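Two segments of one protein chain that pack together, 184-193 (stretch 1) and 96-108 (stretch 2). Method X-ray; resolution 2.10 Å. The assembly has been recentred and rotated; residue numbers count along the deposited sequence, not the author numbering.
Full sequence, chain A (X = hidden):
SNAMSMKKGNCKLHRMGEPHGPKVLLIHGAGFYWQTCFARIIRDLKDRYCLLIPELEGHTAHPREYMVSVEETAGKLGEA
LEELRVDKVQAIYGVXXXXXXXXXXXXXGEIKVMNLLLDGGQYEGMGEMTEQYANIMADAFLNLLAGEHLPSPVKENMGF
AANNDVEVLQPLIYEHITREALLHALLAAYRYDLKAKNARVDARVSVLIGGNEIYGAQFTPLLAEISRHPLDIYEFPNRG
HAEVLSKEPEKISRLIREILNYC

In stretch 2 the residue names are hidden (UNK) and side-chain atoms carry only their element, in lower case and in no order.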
ATOM      1  N   HIS A 184       0.555  15.561  -1.537  1.00 19.84           N
ATOM      2  CA  HIS A 184       1.712  15.301  -0.686  1.00 20.60           C
ATOM      3  C   HIS A 184       2.059  13.828  -0.520  1.00 20.20           C
ATOM      4  O   HIS A 184       3.241  13.450  -0.420  1.00 18.59           O
ATOM      5  CB  HIS A 184       1.469  15.914   0.678  1.00 22.39           C
ATOM      6  CG  HIS A 184       1.791  17.346   0.678  1.00 24.93           C
ATOM      7  ND1 HIS A 184       0.830  18.328   0.709  1.00 28.52           N
ATOM      8  CD2 HIS A 184       2.972  17.967   0.490  1.00 25.80           C
ATOM      9  CE1 HIS A 184       1.422  19.505   0.632  1.00 29.34           C
ATOM     10  NE2 HIS A 184       2.719  19.306   0.482  1.00 29.89           N
ATOM     11  N   ALA A 185       1.017  13.010  -0.551  1.00 19.69           N
ATOM     12  CA  ALA A 185       1.165  11.575  -0.415  1.00 19.81           C
ATOM     13  C   ALA A 185       1.836  11.045  -1.667  1.00 20.68           C
ATOM     14  O   ALA A 185       2.741  10.166  -1.604  1.00 21.20           O
ATOM     15  CB  ALA A 185      -0.161  10.913  -0.226  1.00 19.63           C
ATOM     16  N   LEU A 186       1.400  11.573  -2.795  1.00 20.17           N
ATOM     17  CA  LEU A 186       1.995  11.193  -4.086  1.00 20.54           C
ATOM     18  C   LEU A 186       3.431  11.691  -4.286  1.00 19.74           C
ATOM     19  O   LEU A 186       4.255  10.984  -4.922  1.00 19.15           O
ATOM     20  CB  LEU A 186       1.140  11.668  -5.231  1.00 20.69           C
ATOM     21  CG  LEU A 186      -0.174  10.893  -5.327  1.00 22.14           C
ATOM     22  CD1 LEU A 186      -1.112  11.664  -6.231  1.00 22.24           C
ATOM     23  CD2 LEU A 186      -0.031   9.438  -5.791  1.00 22.32           C
ATOM     24  N   LEU A 187       3.724  12.869  -3.763  1.00 18.95           N
ATOM     25  CA  LEU A 187       5.088  13.345  -3.831  1.00 19.63           C
ATOM     26  C   LEU A 187       5.985  12.376  -3.045  1.00 19.42           C
ATOM     27  O   LEU A 187       7.058  11.979  -3.531  1.00 18.57           O
ATOM     28  CB  LEU A 187       5.235  14.784  -3.335  1.00 19.98           C
ATOM     29  CG  LEU A 187       4.520  15.875  -4.126  1.00 20.35           C
ATOM     30  CD1 LEU A 187       4.335  17.114  -3.298  1.00 20.24           C
ATOM     31  CD2 LEU A 187       5.289  16.220  -5.416  1.00 21.35           C
ATOM     32  N   ALA A 188       5.505  11.979  -1.862  1.00 19.31           N
ATOM     33  CA  ALA A 188       6.216  11.031  -0.995  1.00 19.39           C
ATOM     34  C   ALA A 188       6.366   9.740  -1.721  1.00 19.10           C
ATOM     35  O   ALA A 188       7.454   9.217  -1.782  1.00 20.21           O
ATOM     36  CB  ALA A 188       5.535  10.814   0.360  1.00 19.21           C
ATOM     37  N   ALA A 189       5.280   9.216  -2.264  1.00 20.65           N
ATOM     38  CA  ALA A 189       5.350   7.982  -3.052  1.00 20.15           C
ATOM     39  C   ALA A 189       6.410   8.024  -4.157  1.00 20.98           C
ATOM     40  O   ALA A 189       7.282   7.173  -4.196  1.00 20.52           O
ATOM     41  CB  ALA A 189       4.017   7.664  -3.635  1.00 20.81           C
ATOM     42  N   TYR A 190       6.369   9.049  -5.011  1.00 20.95           N
ATOM     43  CA  TYR A 190       7.261   9.163  -6.133  1.00 22.72           C
ATOM     44  C   TYR A 190       8.703   9.519  -5.776  1.00 22.82           C
ATOM     45  O   TYR A 190       9.567   9.198  -6.512  1.00 23.96           O
ATOM     46  CB  TYR A 190       6.708  10.187  -7.153  1.00 23.62           C
ATOM     47  CG  TYR A 190       5.577   9.620  -7.944  1.00 25.28           C
ATOM     48  CD1 TYR A 190       5.699   8.386  -8.572  1.00 26.88           C
ATOM     49  CD2 TYR A 190       4.402  10.300  -8.078  1.00 26.14           C
ATOM     50  CE1 TYR A 190       4.650   7.844  -9.305  1.00 30.50           C
ATOM     51  CE2 TYR A 190       3.337   9.772  -8.781  1.00 28.78           C
ATOM     52  CZ  TYR A 190       3.460   8.552  -9.394  1.00 31.45           C
ATOM     53  OH  TYR A 190       2.442   8.050 -10.136  1.00 38.48           O
ATOM     54  N   ARG A 191       8.946  10.181  -4.657  1.00 23.25           N
ATOM     55  CA  ARG A 191      10.288  10.500  -4.185  1.00 24.75           C
ATOM     56  C   ARG A 191      11.038   9.300  -3.621  1.00 23.79           C
ATOM     57  O   ARG A 191      12.247   9.225  -3.753  1.00 22.48           O
ATOM     58  CB  ARG A 191      10.213  11.554  -3.075  1.00 27.52           C
ATOM     59  CG  ARG A 191      11.518  12.216  -2.743  1.00 31.41           C
ATOM     60  CD  ARG A 191      11.769  13.466  -3.542  1.00 36.42           C
ATOM     61  NE  ARG A 191      10.660  14.416  -3.429  1.00 38.77           N
ATOM     62  CZ  ARG A 191      10.502  15.485  -4.220  1.00 39.37           C
ATOM     63  NH1 ARG A 191      11.401  15.749  -5.182  1.00 36.69           N
ATOM     64  NH2 ARG A 191       9.409  16.285  -4.050  1.00 40.50           N
ATOM     65  N   TYR A 192      10.331   8.370  -2.965  1.00 23.81           N
ATOM     66  CA  TYR A 192      11.002   7.246  -2.266  1.00 23.35           C
ATOM     67  C   TYR A 192      11.969   6.516  -3.184  1.00 24.19           C
ATOM     68  O   TYR A 192      11.622   6.046  -4.260  1.00 26.34           O
ATOM     69  CB  TYR A 192       9.977   6.284  -1.714  1.00 22.74           C
ATOM     70  CG  TYR A 192      10.509   5.247  -0.729  1.00 23.29           C
ATOM     71  CD1 TYR A 192      11.140   5.631   0.440  1.00 23.61           C
ATOM     72  CD2 TYR A 192      10.340   3.915  -0.946  1.00 21.54           C
ATOM     73  CE1 TYR A 192      11.598   4.679   1.340  1.00 24.72           C
ATOM     74  CE2 TYR A 192      10.814   2.961  -0.071  1.00 22.58           C
ATOM     75  CZ  TYR A 192      11.425   3.329   1.092  1.00 23.80           C
ATOM     76  OH  TYR A 192      11.905   2.356   2.000  1.00 24.26           O
ATOM     77  N   ASP A 193      13.198   6.409  -2.767  1.00 25.90           N
ATOM     78  CA  ASP A 193      14.182   5.699  -3.562  1.00 27.67           C
ATOM     79  C   ASP A 193      14.768   4.526  -2.770  1.00 28.48           C
ATOM     80  O   ASP A 193      15.645   4.695  -1.925  1.00 30.27           O
ATOM     81  CB  ASP A 193      15.223   6.718  -3.999  1.00 30.33           C
ATOM     82  CG  ASP A 193      16.288   6.152  -4.922  1.00 33.16           C
ATOM     83  OD1 ASP A 193      16.247   4.982  -5.320  1.00 35.56           O
ATOM     84  OD2 ASP A 193      17.221   6.915  -5.194  1.00 37.29           O
ATOM     85  N   UNK A  96       0.135  -0.009  -2.920  1.00 21.21           N
ATOM     86  CA  UNK A  96       0.660   1.172  -3.579  1.00 23.86           C
ATOM     87  C   UNK A  96       1.656   1.886  -2.679  1.00 22.14           C
ATOM     88  O   UNK A  96       2.621   1.269  -2.220  1.00 22.43           O
ATOM     89  c   UNK A  96      -0.528   2.068  -4.012  1.00 27.75           C
ATOM     90  o   UNK A  96      -0.165   2.855  -5.150  1.00 34.09           O
ATOM     91  N   UNK A  97       1.460   3.170  -2.415  1.00 20.96           N
ATOM     92  CA  UNK A  97       2.321   3.833  -1.448  1.00 19.99           C
ATOM     93  C   UNK A  97       2.449   3.048  -0.150  1.00 18.49           C
ATOM     94  O   UNK A  97       3.493   3.074   0.483  1.00 16.59           O
ATOM     95  c   UNK A  97       3.915   6.201  -0.409  1.00 20.60           C
ATOM     96  c   UNK A  97       1.708   7.316   0.093  1.00 20.21           C
ATOM     97  c   UNK A  97       1.739   5.164  -1.089  1.00 19.96           C
ATOM     98  c   UNK A  97       2.469   5.983  -0.042  1.00 19.80           C
ATOM     99  N   UNK A  98       1.382   2.366   0.234  1.00 16.33           N
ATOM    100  CA  UNK A  98       1.388   1.652   1.463  1.00 15.69           C
ATOM    101  C   UNK A  98       2.421   0.531   1.421  1.00 16.06           C
ATOM    102  O   UNK A  98       2.900   0.140   2.464  1.00 14.76           O
ATOM    103  N   UNK A  99       2.768   0.035   0.224  1.00 16.55           N
ATOM    104  CA  UNK A  99       3.794  -1.007   0.124  1.00 17.52           C
ATOM    105  C   UNK A  99       5.174  -0.406   0.398  1.00 17.62           C
ATOM    106  O   UNK A  99       6.078  -1.088   0.849  1.00 17.22           O
ATOM    107  c   UNK A  99       3.788  -1.633  -1.263  1.00 18.42           C
ATOM    108  N   UNK A 100       5.351   0.870   0.049  1.00 17.62           N
ATOM    109  CA  UNK A 100       6.629   1.533   0.287  1.00 18.13           C
ATOM    110  C   UNK A 100       6.774   1.781   1.759  1.00 16.95           C
ATOM    111  O   UNK A 100       7.842   1.595   2.287  1.00 19.14           O
ATOM    112  o   UNK A 100       6.675   2.647  -1.805  1.00 19.07           O
ATOM    113  c   UNK A 100       6.740   2.877  -0.457  1.00 18.38           C
ATOM    114  N   UNK A 101       5.710   2.175   2.413  1.00 16.27           N
ATOM    115  CA  UNK A 101       5.724   2.329   3.883  1.00 16.29           C
ATOM    116  C   UNK A 101       6.032   0.950   4.572  1.00 16.87           C
ATOM    117  O   UNK A 101       6.799   0.873   5.538  1.00 17.10           O
ATOM    118  c   UNK A 101       4.183   4.279   3.819  1.00 16.66           C
ATOM    119  c   UNK A 101       4.406   2.943   5.927  1.00 16.02           C
ATOM    120  c   UNK A 101       4.422   2.893   4.389  1.00 16.12           C
ATOM    121  N   UNK A 102       5.451  -0.123   4.062  1.00 16.75           N
ATOM    122  CA  UNK A 102       5.696  -1.457   4.633  1.00 17.58           C
ATOM    123  C   UNK A 102       7.188  -1.817   4.524  1.00 18.64           C
ATOM    124  O   UNK A 102       7.784  -2.228   5.488  1.00 19.14           O
ATOM    125  c   UNK A 102       4.874  -2.491   3.905  1.00 18.39           C
ATOM    126  N   UNK A 103       7.783  -1.617   3.337  1.00 19.82           N
ATOM    127  CA  UNK A 103       9.167  -1.957   3.120  1.00 20.55           C
ATOM    128  C   UNK A 103      10.029  -1.145   4.039  1.00 20.17           C
ATOM    129  O   UNK A 103      10.918  -1.650   4.701  1.00 19.50           O
ATOM    130  c   UNK A 103       9.571  -1.750   1.649  1.00 22.49           C
ATOM    131  c   UNK A 103      11.068  -1.957   1.450  1.00 25.22           C
ATOM    132  c   UNK A 103       8.829  -2.726   0.780  1.00 22.10           C
ATOM    133  N   UNK A 104       9.755   0.144   4.093  1.00 20.94           N
ATOM    134  CA  UNK A 104      10.520   1.027   4.982  1.00 22.75           C
ATOM    135  C   UNK A 104      10.441   0.590   6.433  1.00 24.40           C
ATOM    136  O   UNK A 104      11.422   0.725   7.209  1.00 25.66           O
ATOM    137  c   UNK A 104      10.710   3.472   5.712  1.00 22.62           C
ATOM    138  c   UNK A 104      10.021   2.452   4.857  1.00 21.61           C
ATOM    139  c   UNK A 104      12.112   3.743   5.298  1.00 25.38           C
ATOM    140  o   UNK A 104      12.845   4.257   6.157  1.00 27.42           O
ATOM    141  o   UNK A 104      12.494   3.434   4.143  1.00 28.23           O
ATOM    142  N   UNK A 105       9.281   0.137   6.848  1.00 25.57           N
ATOM    143  CA  UNK A 105       9.191  -0.423   8.210  1.00 28.43           C
ATOM    144  C   UNK A 105      10.058  -1.653   8.397  1.00 26.73           C
ATOM    145  O   UNK A 105      10.643  -1.822   9.438  1.00 26.10           O
ATOM    146  c   UNK A 105       7.742  -0.700   8.568  1.00 30.61           C
ATOM    147 se   UNK A 105       5.320   0.339   9.341  0.80 47.98          SE
ATOM    148  c   UNK A 105       5.775  -0.220  11.194  1.00 46.69           C
ATOM    149  c   UNK A 105       7.186   0.680   8.965  1.00 39.53           C
ATOM    150  N   UNK A 106      10.200  -2.484   7.359  1.00 25.61           N
ATOM    151  CA  UNK A 106      11.036  -3.691   7.456  1.00 26.35           C
ATOM    152  C   UNK A 106      12.508  -3.374   7.537  1.00 28.54           C
ATOM    153  O   UNK A 106      13.266  -4.145   8.081  1.00 31.50           O
ATOM    154  c   UNK A 106      10.777  -4.642   6.281  1.00 25.39           C
ATOM    155  N   UNK A 107      12.902  -2.249   6.971  1.00 29.72           N
ATOM    156  CA  UNK A 107      14.287  -1.821   6.928  1.00 33.70           C
ATOM    157  C   UNK A 107      14.728  -1.097   8.201  1.00 37.77           C
ATOM    158  O   UNK A 107      15.851  -1.268   8.639  1.00 38.50           O
ATOM    159  c   UNK A 107      14.352  -0.652   3.244  1.00 36.42           C
ATOM    160  c   UNK A 107      15.773  -0.074   5.870  1.00 39.77           C
ATOM    161  c   UNK A 107      14.327  -1.614   4.427  1.00 34.11           C
ATOM    162  c   UNK A 107      14.473  -0.866   5.741  1.00 34.81           C
ATOM    163  N   UNK A 108      13.886  -0.223   8.749  1.00 41.21           N
ATOM    164  CA  UNK A 108      14.247   0.528   9.943  1.00 48.14           C
ATOM    165  C   UNK A 108      14.609  -0.388  11.109  1.00 51.88           C
ATOM    166  O   UNK A 108      15.580  -0.139  11.836  1.00 55.05           O
ATOM    167  c   UNK A 108      11.600   3.347  10.039  1.00 67.73           C
ATOM    168  c   UNK A 108      12.878   2.649   9.558  1.00 59.95           C
ATOM    169  c   UNK A 108      13.094   1.397  10.384  1.00 54.26           C
ATOM    170  c   UNK A 108      11.795   3.867  12.485  1.00 77.59           C
ATOM    171  n   UNK A 108      11.444   3.578  13.739  1.00 75.31           N
ATOM    172  n   UNK A 108      12.643   4.871  12.258  1.00 82.29           N
ATOM    173  n   UNK A 108      11.298   3.144  11.471  1.00 76.21           N
TER
HETATM  174  O   HOH W   1       7.132   4.645  -3.296  1.00 38.22           O

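Position 96 carries one carbon and then one oxygen and touches nothing on stretch 1; a single carbon ending in oxygen is a serine, Ser96, whose hydroxyl is hydrogen-bonded elsewhere in the structure. Position 97 has four carbons, forked at the second, directed toward the helix of stretch 1. One terminal carbon lies 3.5 Å from Ala189 CB and the other 3.5 Å from Ala185 O. This is Leu97, and its CD2 also approaches Ala185 CB at 4.1 Å.

Position 98 has no side-chain atoms and is Gly98. Position 99 has a single carbon, out of reach of stretch 1, and is Ala99. At position 100 one carbon bears one oxygen. The carbon sits 3.8 Å from Tyr192 CD2, and the oxygen meets a water; the residue is Ser100. Its OG donates to water 1 (2.5 Å), which in turn donates to Ala189 O (2.7 Å), linking the side chain to the backbone of the opposing helix.

Position 101 shows one carbon carrying two more, pointing away from stretch 1: Val101. Position 102, a lone carbon, is Ala102. Position 103 repeats the three-carbon fork but points toward stretch 1, with one branch 4.4 Å from Tyr192 OH; it is Val103.

At position 104 three carbons run in line and the third carries two oxygens, one of them 2.5 Å from Tyr192 OH. That terminal carboxylate identifies Glu104, and the phenol donates a very short hydrogen bond to its OE1, which lies at the edge of the ring, near its plane.

Position 105 is unbranched, with two carbons, selenium and a final carbon: Met105, present as selenomethionine and pointing away. Position 106 has one carbon and is Ala106. Position 107 has four carbons forked at the first, one arm two carbons long; the end of that arm comes within 4.1 Å of Tyr192 OH. It is Ile107. Position 108 has three carbons, a nitrogen, and a carbon bearing two more nitrogens, the guanidinium of Arg108, poorly ordered and out of reach.

The contact is small, burying 316 Å², and combines apolar packing with polar links. Leu97 rests against Ala185 and Ala189; Ala189 CA and Leu97 CA are 5.4 Å apart. Farther along, Tyr192, the first residue to leave helical geometry, extends past Ser100 to Glu104, which it reaches through the hydrogen bond of its hydroxyl, while the water joins Ser100 to Ala189 between these two sites.

Stretch 2 96-108: SLGASVAVEMAIR
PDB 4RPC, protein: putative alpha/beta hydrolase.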